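Local coordinates for nitrogenase molybdenum-iron protein alpha chain (Clostridium pasteurianum, PDB 4WES) that reduces dinitrogen to ammonia as part of the nitrogenase complex, holding the iron-molybdenum cofactor and sharing an [8Fe-7S] cluster with the beta chain, at residues E11-I14 with T20-G23; H24-T29 with P35-N40; G219-E224 with H482-N487; N487-G492 with V496-H501. All coordinates share one frame; numbering follows the deposited sequence.

Interaction 1. Residues E11-I14 with T20-G23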
# COMPACT_ATOMS: atom_id res chain seq x y z
N GLU A 11 -35.59 0.01 -34.55
CA GLU A 11 -36.97 -0.23 -34.16
C GLU A 11 -37.44 0.65 -33.02
O GLU A 11 -38.57 1.13 -33.05
CB GLU A 11 -37.15 -1.71 -33.80
CG GLU A 11 -38.55 -2.04 -33.32
CD GLU A 11 -39.59 -1.93 -34.42
OE1 GLU A 11 -40.80 -1.83 -34.10
OE2 GLU A 11 -39.19 -1.96 -35.60
N LYS A 12 -36.61 0.85 -32.00
CA LYS A 12 -37.09 1.49 -30.77
C LYS A 12 -37.14 3.03 -30.85
O LYS A 12 -37.79 3.70 -30.00
CB LYS A 12 -36.21 1.06 -29.58
CG LYS A 12 -36.79 1.34 -28.22
CD LYS A 12 -35.89 0.76 -27.14
CE LYS A 12 -36.45 0.92 -25.73
NZ LYS A 12 -35.45 0.47 -24.71
N TYR A 13 -36.48 3.60 -31.85
CA TYR A 13 -36.48 5.04 -31.99
C TYR A 13 -37.88 5.58 -32.26
O TYR A 13 -38.66 4.96 -33.02
CB TYR A 13 -35.61 5.43 -33.16
CG TYR A 13 -34.11 5.31 -33.01
CD1 TYR A 13 -33.41 5.97 -32.01
CD2 TYR A 13 -33.36 4.68 -33.99
CE1 TYR A 13 -32.03 5.91 -31.92
CE2 TYR A 13 -31.98 4.63 -33.93
CZ TYR A 13 -31.33 5.24 -32.88
OH TYR A 13 -29.96 5.29 -32.86
N ILE A 14 -38.20 6.72 -31.68
CA ILE A 14 -39.46 7.41 -32.04
C ILE A 14 -39.38 7.85 -33.50
O ILE A 14 -38.28 7.94 -34.05
CB ILE A 14 -39.74 8.60 -31.09
CG1 ILE A 14 -38.68 9.69 -31.26
CG2 ILE A 14 -39.88 8.13 -29.66
CD1 ILE A 14 -38.89 10.86 -30.31
N THR A 20 -34.15 10.31 -38.89
CA THR A 20 -32.85 10.96 -39.02
C THR A 20 -31.71 9.97 -38.78
O THR A 20 -30.70 10.04 -39.45
CB THR A 20 -32.76 12.27 -38.20
OG1 THR A 20 -31.60 13.01 -38.60
CG2 THR A 20 -32.72 12.01 -36.72
N ARG A 21 -31.88 9.01 -37.88
CA ARG A 21 -30.83 8.04 -37.62
C ARG A 21 -30.64 7.02 -38.73
O ARG A 21 -29.51 6.53 -38.92
CB ARG A 21 -31.05 7.31 -36.28
CG ARG A 21 -30.85 8.14 -35.04
CD ARG A 21 -29.38 8.54 -34.83
NE ARG A 21 -28.52 7.36 -34.62
CZ ARG A 21 -27.25 7.30 -34.97
NH1 ARG A 21 -26.58 6.19 -34.76
NH2 ARG A 21 -26.66 8.32 -35.61
N SER A 22 -31.68 6.71 -39.50
CA SER A 22 -31.60 5.69 -40.51
C SER A 22 -30.44 5.95 -41.46
O SER A 22 -29.75 5.02 -41.84
CB SER A 22 -32.89 5.64 -41.31
OG SER A 22 -32.87 4.62 -42.29
N GLY A 23 -30.24 7.20 -41.85
CA GLY A 23 -29.18 7.49 -42.80
C GLY A 23 -27.77 7.31 -42.28
O GLY A 23 -26.83 7.22 -43.06
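One face of the Tyr-13 ring carries the aliphatic part of Arg-21: CG of Arg-21 stands 4.0 Å from the centroid of the Tyr-13 ring and 25° off its normal, a CH-pi contact displaced toward the hydroxyl end. CB of Arg-21 lies over the same ring near CE2 of Tyr-13, 3.7 Å away. The guanidinium meets the same tyrosine by its edge, its plane 81° from that of the ring. NE of Arg-21 gives a hydrogen bond to OH of Tyr-13 over 3.1 Å, nearly straight at 163° and in the guanidinium plane. This double use of one tyrosine depends on the arginine chain bending at chi2 and again at chi3, which turns NE toward the phenol after CG has passed over the ring.

The hydroxyl is also hydrogen-bonded to ND2 of Asn-445, while NH1 of Arg-21 forms a salt bridge with Asp-448 and NH2 reaches the backbone O of Asp-442, which together fix the rotation of the buried guanidinium. The pair joins the loop between helices 5-10 and 15-22 to the end part of helix 15-22, against the loop after strand 439-441 (Asp-442, Asn-445) and the start of helix 446-456 (Asp-448).

Interaction 2. Residues H24-T29 with P35-N40; sequences HIVIKT and PEIVAN
Val-26 meets Pro-35 and Ile-37 where strand 25-27, an outermost strand of a mixed five-stranded sheet, is followed by a chain reversal: segment 35-40 runs back along it, the end-to-end directions 154° apart. No hydrogen bond joins the two segments, so this is not a beta hairpin in the strict sense. The backbone bonds of His-24, Val-26 and Lys-28 go instead to 437-442, in and beside strand 439-441.

Apolar contacts carry the middle. CG2 of Val-26 touches CG of Pro-35 at 3.9 Å and CD1 of Ile-37 at 4.1 Å, both side chains meeting it at a slant. Ile-37 reaches inward because its CG1 lies anti to the backbone N (chi1 -160°) and the chain continues extended, which lays CD1 3.6 Å from the backbone O of His-24. The other branch of Val-26, CG1, is 3.5 Å from O of Glu-36, a carbon-to-carbonyl contact. Pro-35 also rests on the backbone of Ile-27 and Lys-28. Helix 372-376 covers segment 35-40 through Tyr-375, which touches Ile-37 and Ala-39.

The polar end of His-24 is turned to another partner: ND1 is hydrogen-bonded to OD2 of Asp-442, and the nearby O of Val-38 has too poor an angle for a bond. What Val-38 offers the imidazole is a CH-pi contact, its CB 4.0 Å from the ring centroid of His-24 and only 12° off the normal, with CG1 of Val-38 3.5 Å from NE2 of His-24.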
# COMPACT_ATOMS: atom_id res chain seq x y z
N HIS A 24 -27.61 7.25 -40.95
CA HIS A 24 -26.31 7.08 -40.30
C HIS A 24 -25.87 5.62 -40.17
O HIS A 24 -24.80 5.35 -39.62
CB HIS A 24 -26.35 7.73 -38.92
CG HIS A 24 -26.54 9.21 -38.97
ND1 HIS A 24 -25.50 10.12 -38.79
CD2 HIS A 24 -27.64 9.95 -39.21
CE1 HIS A 24 -25.97 11.34 -38.92
NE2 HIS A 24 -27.27 11.27 -39.15
N ILE A 25 -26.72 4.70 -40.62
CA ILE A 25 -26.46 3.27 -40.47
C ILE A 25 -26.59 2.66 -41.86
O ILE A 25 -27.63 2.80 -42.48
CB ILE A 25 -27.47 2.62 -39.50
CG1 ILE A 25 -27.41 3.28 -38.15
CG2 ILE A 25 -27.18 1.13 -39.38
CD1 ILE A 25 -28.61 2.97 -37.29
N VAL A 26 -25.54 2.01 -42.33
CA VAL A 26 -25.59 1.38 -43.64
C VAL A 26 -24.92 0.04 -43.59
O VAL A 26 -23.97 -0.19 -42.84
CB VAL A 26 -24.98 2.26 -44.77
CG1 VAL A 26 -25.77 3.54 -44.98
CG2 VAL A 26 -23.51 2.57 -44.51
N ILE A 27 -25.43 -0.88 -44.41
CA ILE A 27 -24.86 -2.22 -44.54
C ILE A 27 -24.18 -2.33 -45.91
O ILE A 27 -24.80 -2.07 -46.94
CB ILE A 27 -25.94 -3.31 -44.33
CG1 ILE A 27 -26.52 -3.24 -42.88
CG2 ILE A 27 -25.36 -4.69 -44.60
CD1 ILE A 27 -27.74 -4.11 -42.62
N LYS A 28 -22.91 -2.72 -45.92
CA LYS A 28 -22.17 -2.95 -47.15
C LYS A 28 -22.52 -4.35 -47.63
O LYS A 28 -22.41 -5.29 -46.85
CB LYS A 28 -20.65 -2.88 -46.88
CG LYS A 28 -19.80 -3.20 -48.08
CD LYS A 28 -18.32 -2.98 -47.84
CE LYS A 28 -17.54 -3.29 -49.11
NZ LYS A 28 -16.09 -2.97 -49.05
N THR A 29 -22.87 -4.48 -48.90
CA THR A 29 -23.19 -5.76 -49.48
C THR A 29 -22.54 -5.94 -50.83
O THR A 29 -22.06 -4.98 -51.45
CB THR A 29 -24.72 -5.93 -49.68
OG1 THR A 29 -25.18 -5.01 -50.68
CG2 THR A 29 -25.49 -5.73 -48.36
N PRO A 35 -22.40 2.04 -50.18
CA PRO A 35 -23.54 2.87 -49.84
C PRO A 35 -23.14 4.23 -49.32
O PRO A 35 -22.14 4.38 -48.63
CB PRO A 35 -24.24 2.08 -48.73
CG PRO A 35 -23.15 1.24 -48.13
CD PRO A 35 -22.26 0.88 -49.30
N GLU A 36 -23.96 5.22 -49.62
CA GLU A 36 -23.79 6.55 -49.05
C GLU A 36 -24.28 6.59 -47.61
O GLU A 36 -25.36 6.07 -47.31
CB GLU A 36 -24.56 7.53 -49.91
CG GLU A 36 -24.61 8.94 -49.41
CD GLU A 36 -25.14 9.94 -50.45
OE1 GLU A 36 -25.32 11.11 -50.02
OE2 GLU A 36 -25.35 9.58 -51.65
N ILE A 37 -23.50 7.23 -46.75
CA ILE A 37 -23.84 7.39 -45.35
C ILE A 37 -24.13 8.87 -45.10
O ILE A 37 -23.63 9.74 -45.84
CB ILE A 37 -22.72 6.84 -44.43
CG1 ILE A 37 -23.23 6.53 -43.01
CG2 ILE A 37 -21.50 7.77 -44.40
CD1 ILE A 37 -22.27 5.69 -42.20
N VAL A 38 -24.87 9.15 -44.04
CA VAL A 38 -25.02 10.49 -43.49
C VAL A 38 -24.04 10.59 -42.33
O VAL A 38 -24.01 9.73 -41.47
CB VAL A 38 -26.47 10.77 -43.03
CG1 VAL A 38 -26.56 12.19 -42.46
CG2 VAL A 38 -27.43 10.61 -44.19
N ALA A 39 -23.24 11.66 -42.32
CA ALA A 39 -22.22 11.86 -41.30
C ALA A 39 -22.02 13.35 -41.06
O ALA A 39 -22.44 14.18 -41.88
CB ALA A 39 -20.92 11.21 -41.74
N ASN A 40 -21.36 13.69 -39.96
CA ASN A 40 -21.04 15.08 -39.66
C ASN A 40 -22.26 15.98 -39.64
O ASN A 40 -22.24 17.11 -40.12
CB ASN A 40 -19.96 15.59 -40.64
CG ASN A 40 -19.42 16.97 -40.29
OD1 ASN A 40 -19.10 17.78 -41.22
ND2 ASN A 40 -19.29 17.26 -39.05

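Interaction 3. Residues G219-E224 with H482-N487; sequences GGDAWE and HSYDYN. With HCA (3-hydroxy-3-carboxy-adipic acid), chain E; ICS (iron-sulfur-molybdenum cluster with interstitial carbon), chain F.
Asp-221 and Tyr-484 each place CG anti to their own carbonyl carbon (chi1 -80° and -57°), and from opposite directions these side chains bring a carboxylate to a phenol. OH of Tyr-484 donates to OD2 of Asp-221 over 2.7 Å, using the syn lone pair of that oxygen. The acceptor lies at the edge of the tyrosine ring, near its plane, with the carboxylate turned 45° from it. CE2 of Tyr-484 is also 3.4 Å from OD2 of Asp-221, so the aspartate sits beside the ring's CE2 corner.

The backbones come together at Gly-219, whose CA is 3.9 Å from O of Asn-487 and whose positive phi favours glycine. The turn in 482-487 is held by backbone bonds and by an ST turn, in which N of Asp-485 donates to OG of Ser-483 over 3.2 Å.

Two residues before Tyr-484, ND1 of His-482 binds the molybdenum of the cofactor at 2.3 Å. O5 and O7 of homocitrate bind the same metal, each at 2.2 Å, and C5 of homocitrate lies over one face of the imidazole.

The tyrosine hydroxyl is further hydrogen-bonded to OH of Tyr-351, while OD1 of Asp-221 takes the backbone N of Tyr-490 and Ala-491. Both carboxylate oxygens therefore have buried donors, an arrangement likely to stabilise negative charge on Asp-221; through Tyr-484 it ties the start of helix 221-232 to the loop that supplies the molybdenum ligand.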
# COMPACT_ATOMS: atom_id res chain seq x y z
N GLY A 219 0.81 7.26 -26.50
CA GLY A 219 1.54 6.10 -26.01
C GLY A 219 2.88 5.86 -26.65
O GLY A 219 3.38 4.75 -26.58
N GLY A 220 3.49 6.88 -27.27
CA GLY A 220 4.76 6.68 -27.94
C GLY A 220 4.70 6.23 -29.38
O GLY A 220 5.78 5.93 -29.95
N ASP A 221 3.55 6.24 -29.99
CA ASP A 221 3.42 5.80 -31.39
C ASP A 221 4.40 6.51 -32.35
O ASP A 221 4.92 5.87 -33.26
CB ASP A 221 2.00 6.07 -31.90
CG ASP A 221 0.95 5.08 -31.49
OD1 ASP A 221 1.27 4.04 -30.86
OD2 ASP A 221 -0.24 5.40 -31.79
N ALA A 222 4.53 7.83 -32.21
CA ALA A 222 5.33 8.58 -33.17
C ALA A 222 6.80 8.22 -33.05
O ALA A 222 7.53 8.10 -34.05
CB ALA A 222 5.16 10.07 -32.99
N TRP A 223 7.29 8.04 -31.81
CA TRP A 223 8.67 7.65 -31.63
C TRP A 223 8.95 6.30 -32.28
O TRP A 223 10.05 6.07 -32.80
CB TRP A 223 9.04 7.64 -30.15
CG TRP A 223 9.02 9.00 -29.53
CD1 TRP A 223 9.37 10.19 -30.13
CD2 TRP A 223 8.65 9.33 -28.19
NE1 TRP A 223 9.27 11.22 -29.24
CE2 TRP A 223 8.83 10.73 -28.05
CE3 TRP A 223 8.21 8.59 -27.09
CZ2 TRP A 223 8.53 11.39 -26.89
CZ3 TRP A 223 7.91 9.26 -25.91
CH2 TRP A 223 8.10 10.65 -25.83
N GLU A 224 7.98 5.40 -32.26
CA GLU A 224 8.17 4.09 -32.88
C GLU A 224 8.19 4.20 -34.41
O GLU A 224 9.02 3.54 -35.05
CB GLU A 224 7.09 3.12 -32.37
CG GLU A 224 7.09 1.78 -33.08
CD GLU A 224 8.35 0.94 -33.04
OE1 GLU A 224 8.40 -0.03 -33.82
OE2 GLU A 224 9.26 1.25 -32.22
N HIS A 482 -8.58 4.66 -28.04
CA HIS A 482 -8.09 6.02 -27.85
C HIS A 482 -6.87 6.00 -26.92
O HIS A 482 -5.74 6.32 -27.31
CB HIS A 482 -9.13 6.99 -27.28
CG HIS A 482 -10.46 7.08 -27.95
ND1 HIS A 482 -10.90 8.22 -28.59
CD2 HIS A 482 -11.51 6.21 -27.93
CE1 HIS A 482 -12.17 8.05 -28.91
NE2 HIS A 482 -12.56 6.84 -28.53
N SER A 483 -7.09 5.60 -25.68
CA SER A 483 -6.06 5.62 -24.65
C SER A 483 -5.15 4.42 -24.64
O SER A 483 -4.17 4.38 -23.87
CB SER A 483 -6.67 5.71 -23.26
OG SER A 483 -7.29 4.44 -22.94
N TYR A 484 -5.50 3.40 -25.42
CA TYR A 484 -4.71 2.16 -25.47
C TYR A 484 -4.66 1.46 -24.12
O TYR A 484 -3.76 0.67 -23.86
CB TYR A 484 -3.31 2.38 -26.01
CG TYR A 484 -3.18 2.99 -27.38
CD1 TYR A 484 -4.18 2.91 -28.33
CD2 TYR A 484 -1.98 3.59 -27.76
CE1 TYR A 484 -4.01 3.39 -29.61
CE2 TYR A 484 -1.80 4.07 -29.05
CZ TYR A 484 -2.80 3.94 -29.98
OH TYR A 484 -2.65 4.35 -31.30
N ASP A 485 -5.65 1.71 -23.25
CA ASP A 485 -5.60 1.17 -21.90
C ASP A 485 -4.25 1.43 -21.26
O ASP A 485 -3.71 0.64 -20.51
CB ASP A 485 -5.97 -0.31 -21.89
CG ASP A 485 -7.45 -0.52 -22.14
OD1 ASP A 485 -7.81 -0.98 -23.25
OD2 ASP A 485 -8.27 -0.21 -21.23
N TYR A 486 -3.68 2.62 -21.52
CA TYR A 486 -2.53 3.10 -20.76
C TYR A 486 -1.27 2.31 -21.13
O TYR A 486 -0.35 2.22 -20.32
CB TYR A 486 -2.83 3.15 -19.21
CG TYR A 486 -4.27 3.56 -19.03
CD1 TYR A 486 -4.72 4.79 -19.47
CD2 TYR A 486 -5.23 2.68 -18.56
CE1 TYR A 486 -6.03 5.13 -19.47
CE2 TYR A 486 -6.57 3.01 -18.55
CZ TYR A 486 -6.97 4.21 -19.04
OH TYR A 486 -8.33 4.50 -19.07
N ASN A 487 -1.25 1.85 -22.37
CA ASN A 487 -0.15 1.12 -22.99
C ASN A 487 0.34 1.84 -24.25
O ASN A 487 -0.13 2.90 -24.62
CB ASN A 487 -0.61 -0.29 -23.37
CG ASN A 487 -1.08 -1.08 -22.18
OD1 ASN A 487 -0.38 -1.19 -21.17
ND2 ASN A 487 -2.31 -1.61 -22.27
C1 HCA E . -11.61 13.67 -26.85
C2 HCA E . -10.40 12.92 -26.30
C3 HCA E . -10.49 11.40 -26.44
C4 HCA E . -11.38 10.76 -25.35
C5 HCA E . -11.19 9.24 -25.42
C6 HCA E . -12.23 8.34 -24.81
C7 HCA E . -9.08 10.81 -26.30
O1 HCA E . -12.32 13.14 -27.71
O2 HCA E . -11.82 14.82 -26.43
O3 HCA E . -11.84 7.31 -24.19
O4 HCA E . -13.44 8.63 -24.96
O5 HCA E . -8.70 10.03 -27.21
O6 HCA E . -8.42 11.07 -25.29
O7 HCA E . -11.03 11.06 -27.71
FE1 ICS F . -7.40 11.72 -35.56
MO1 ICS F . -9.70 10.12 -29.19
FE2 ICS F . -8.92 12.53 -33.54
FE3 ICS F . -6.64 11.24 -33.04
FE4 ICS F . -8.69 9.96 -34.13
FE5 ICS F . -9.58 9.37 -31.77
FE6 ICS F . -9.74 11.93 -31.17
FE7 ICS F . -7.55 10.64 -30.69
CX ICS F . -8.53 10.92 -32.44
S1A ICS F . -9.70 11.56 -35.43
S1B ICS F . -11.34 10.41 -30.83
S2A ICS F . -6.84 13.29 -34.04
S2B ICS F . -10.23 13.78 -32.23
S3A ICS F . -9.84 8.11 -33.63
S3B ICS F . -8.50 12.16 -29.34
S4A ICS F . -6.49 9.75 -34.75
S4B ICS F . -8.22 8.59 -30.17
S5A ICS F . -5.42 10.94 -31.19

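Interaction 4. Residues N487-G492 with V496-H501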
# COMPACT_ATOMS: atom_id res chain seq x y z
N ASN A 487 -1.25 1.85 -22.37
CA ASN A 487 -0.15 1.12 -22.99
C ASN A 487 0.34 1.84 -24.25
O ASN A 487 -0.13 2.90 -24.62
CB ASN A 487 -0.61 -0.29 -23.37
CG ASN A 487 -1.08 -1.08 -22.18
OD1 ASN A 487 -0.38 -1.19 -21.17
ND2 ASN A 487 -2.31 -1.61 -22.27
N GLY A 488 1.31 1.23 -24.92
CA GLY A 488 1.80 1.74 -26.18
C GLY A 488 3.32 1.74 -26.25
O GLY A 488 3.98 1.61 -25.22
N PRO A 489 3.86 1.89 -27.43
CA PRO A 489 3.16 2.21 -28.68
C PRO A 489 2.32 1.04 -29.18
O PRO A 489 2.68 -0.12 -28.96
CB PRO A 489 4.31 2.48 -29.66
CG PRO A 489 5.46 1.71 -29.11
CD PRO A 489 5.32 1.85 -27.64
N TYR A 490 1.23 1.37 -29.88
CA TYR A 490 0.49 0.37 -30.65
C TYR A 490 0.73 0.53 -32.15
O TYR A 490 0.43 -0.39 -32.89
CB TYR A 490 -1.00 0.41 -30.34
CG TYR A 490 -1.39 -0.22 -29.02
CD1 TYR A 490 -0.48 -0.88 -28.16
CD2 TYR A 490 -2.74 -0.20 -28.61
CE1 TYR A 490 -0.89 -1.46 -26.98
CE2 TYR A 490 -3.15 -0.83 -27.42
CZ TYR A 490 -2.19 -1.47 -26.63
OH TYR A 490 -2.53 -2.10 -25.44
N ALA A 491 1.33 1.66 -32.58
CA ALA A 491 1.76 1.81 -33.98
C ALA A 491 3.13 1.20 -34.20
O ALA A 491 3.89 0.98 -33.26
CB ALA A 491 1.78 3.31 -34.33
N GLY A 492 3.46 1.03 -35.47
CA GLY A 492 4.76 0.51 -35.86
C GLY A 492 4.92 -0.98 -35.57
O GLY A 492 4.00 -1.65 -35.08
N VAL A 496 2.68 -3.56 -32.98
CA VAL A 496 1.88 -4.75 -33.24
C VAL A 496 2.06 -5.75 -32.08
O VAL A 496 1.08 -6.36 -31.64
CB VAL A 496 2.26 -5.41 -34.59
CG1 VAL A 496 1.38 -6.61 -34.85
CG2 VAL A 496 2.16 -4.45 -35.75
N VAL A 497 3.30 -5.92 -31.64
CA VAL A 497 3.58 -6.86 -30.55
C VAL A 497 2.91 -6.39 -29.26
O VAL A 497 2.30 -7.20 -28.54
CB VAL A 497 5.09 -7.04 -30.41
CG1 VAL A 497 5.43 -7.89 -29.19
CG2 VAL A 497 5.69 -7.62 -31.70
N ASN A 498 3.03 -5.09 -28.93
CA ASN A 498 2.41 -4.59 -27.72
C ASN A 498 0.88 -4.80 -27.76
O ASN A 498 0.27 -5.26 -26.78
CB ASN A 498 2.76 -3.14 -27.51
CG ASN A 498 4.23 -2.90 -27.29
OD1 ASN A 498 4.95 -3.78 -26.80
ND2 ASN A 498 4.67 -1.68 -27.58
N PHE A 499 0.29 -4.42 -28.88
CA PHE A 499 -1.15 -4.53 -29.06
C PHE A 499 -1.59 -5.99 -28.99
O PHE A 499 -2.56 -6.31 -28.29
CB PHE A 499 -1.53 -3.94 -30.43
CG PHE A 499 -2.99 -4.05 -30.75
CD1 PHE A 499 -3.50 -5.10 -31.50
CD2 PHE A 499 -3.89 -3.09 -30.35
CE1 PHE A 499 -4.86 -5.21 -31.77
CE2 PHE A 499 -5.23 -3.19 -30.64
CZ PHE A 499 -5.70 -4.24 -31.35
N GLY A 500 -0.90 -6.87 -29.70
CA GLY A 500 -1.32 -8.25 -29.73
C GLY A 500 -1.25 -8.94 -28.38
O GLY A 500 -2.18 -9.66 -28.00
N HIS A 501 -0.20 -8.70 -27.62
CA HIS A 501 -0.11 -9.32 -26.31
C HIS A 501 -1.18 -8.80 -25.38
O HIS A 501 -1.72 -9.56 -24.57
CB HIS A 501 1.29 -9.23 -25.71
CG HIS A 501 2.23 -10.24 -26.26
ND1 HIS A 501 2.03 -11.60 -26.10
CD2 HIS A 501 3.31 -10.09 -27.06
CE1 HIS A 501 3.00 -12.24 -26.74
NE2 HIS A 501 3.77 -11.35 -27.35
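Tyr-490 turns one ring face to Phe-499, whose edge points at it in a T-shaped stack: the centroids are 5.3 Å apart and the planes at 88°. CD2 of Phe-499 makes the closest approach, 3.6 Å from CD2 of Tyr-490. The helix backbone shares that face, for CA of Phe-499 lies 4.0 Å from the Tyr-490 ring centroid and 21° off its normal, a CH-pi contact. Phe-499 has its CG anti to the backbone N, which turns the ring edge so that CD2 comes over the face of Tyr-490.

Next to the rings, ND2 of Asn-498 donates to O of Pro-489 over 2.9 Å at 165°; the bond lies in the carbonyl plane, on a lone pair, and in the amide plane of the asparagine. Pro-489 follows a cis peptide bond, and its CD stands 3.6 Å from the same ND2. At the start of the helix, N of Val-496 donates to O of Gly-492 over 3.1 Å.

Further out, ND2 of Asn-487 gives a weak hydrogen bond to OH of Tyr-490; the ring of Tyr-490 also meets that of Tyr-484, and its side chain touches Tyr-351. Segment 487-492 thus lies between helix 221-232, which touches Pro-489 and Ala-491, and helix 492-507, whose Val-496 and Phe-499 pack on Met-354 of helix 352-357, and Val-496 on Leu-327 of helix 306-334.

In the fold
Interactions 1 and 2 follow each other near the N-terminus: O of Gly-23 lies 2.9 Å from N of Val-38, a probable hydrogen bond, and Asp-442 serves both, by its carbonyl in the first and its carboxylate in the second. Interactions 3 and 4 share Asn-487, have centres about 8 Å apart, and hold the 482-492 loop between two helices. The two pairs do not touch. Interaction 3 is buried, nearest the chain's centre and polar, a carboxylate-phenol bond in the loop that also carries the molybdenum ligand; interaction 1, also buried, is farthest out and combines charge with a ring face. Interactions 2 and 4 are partly buried, one mainly aliphatic, the other aromatic with a side-chain amide hydrogen bond.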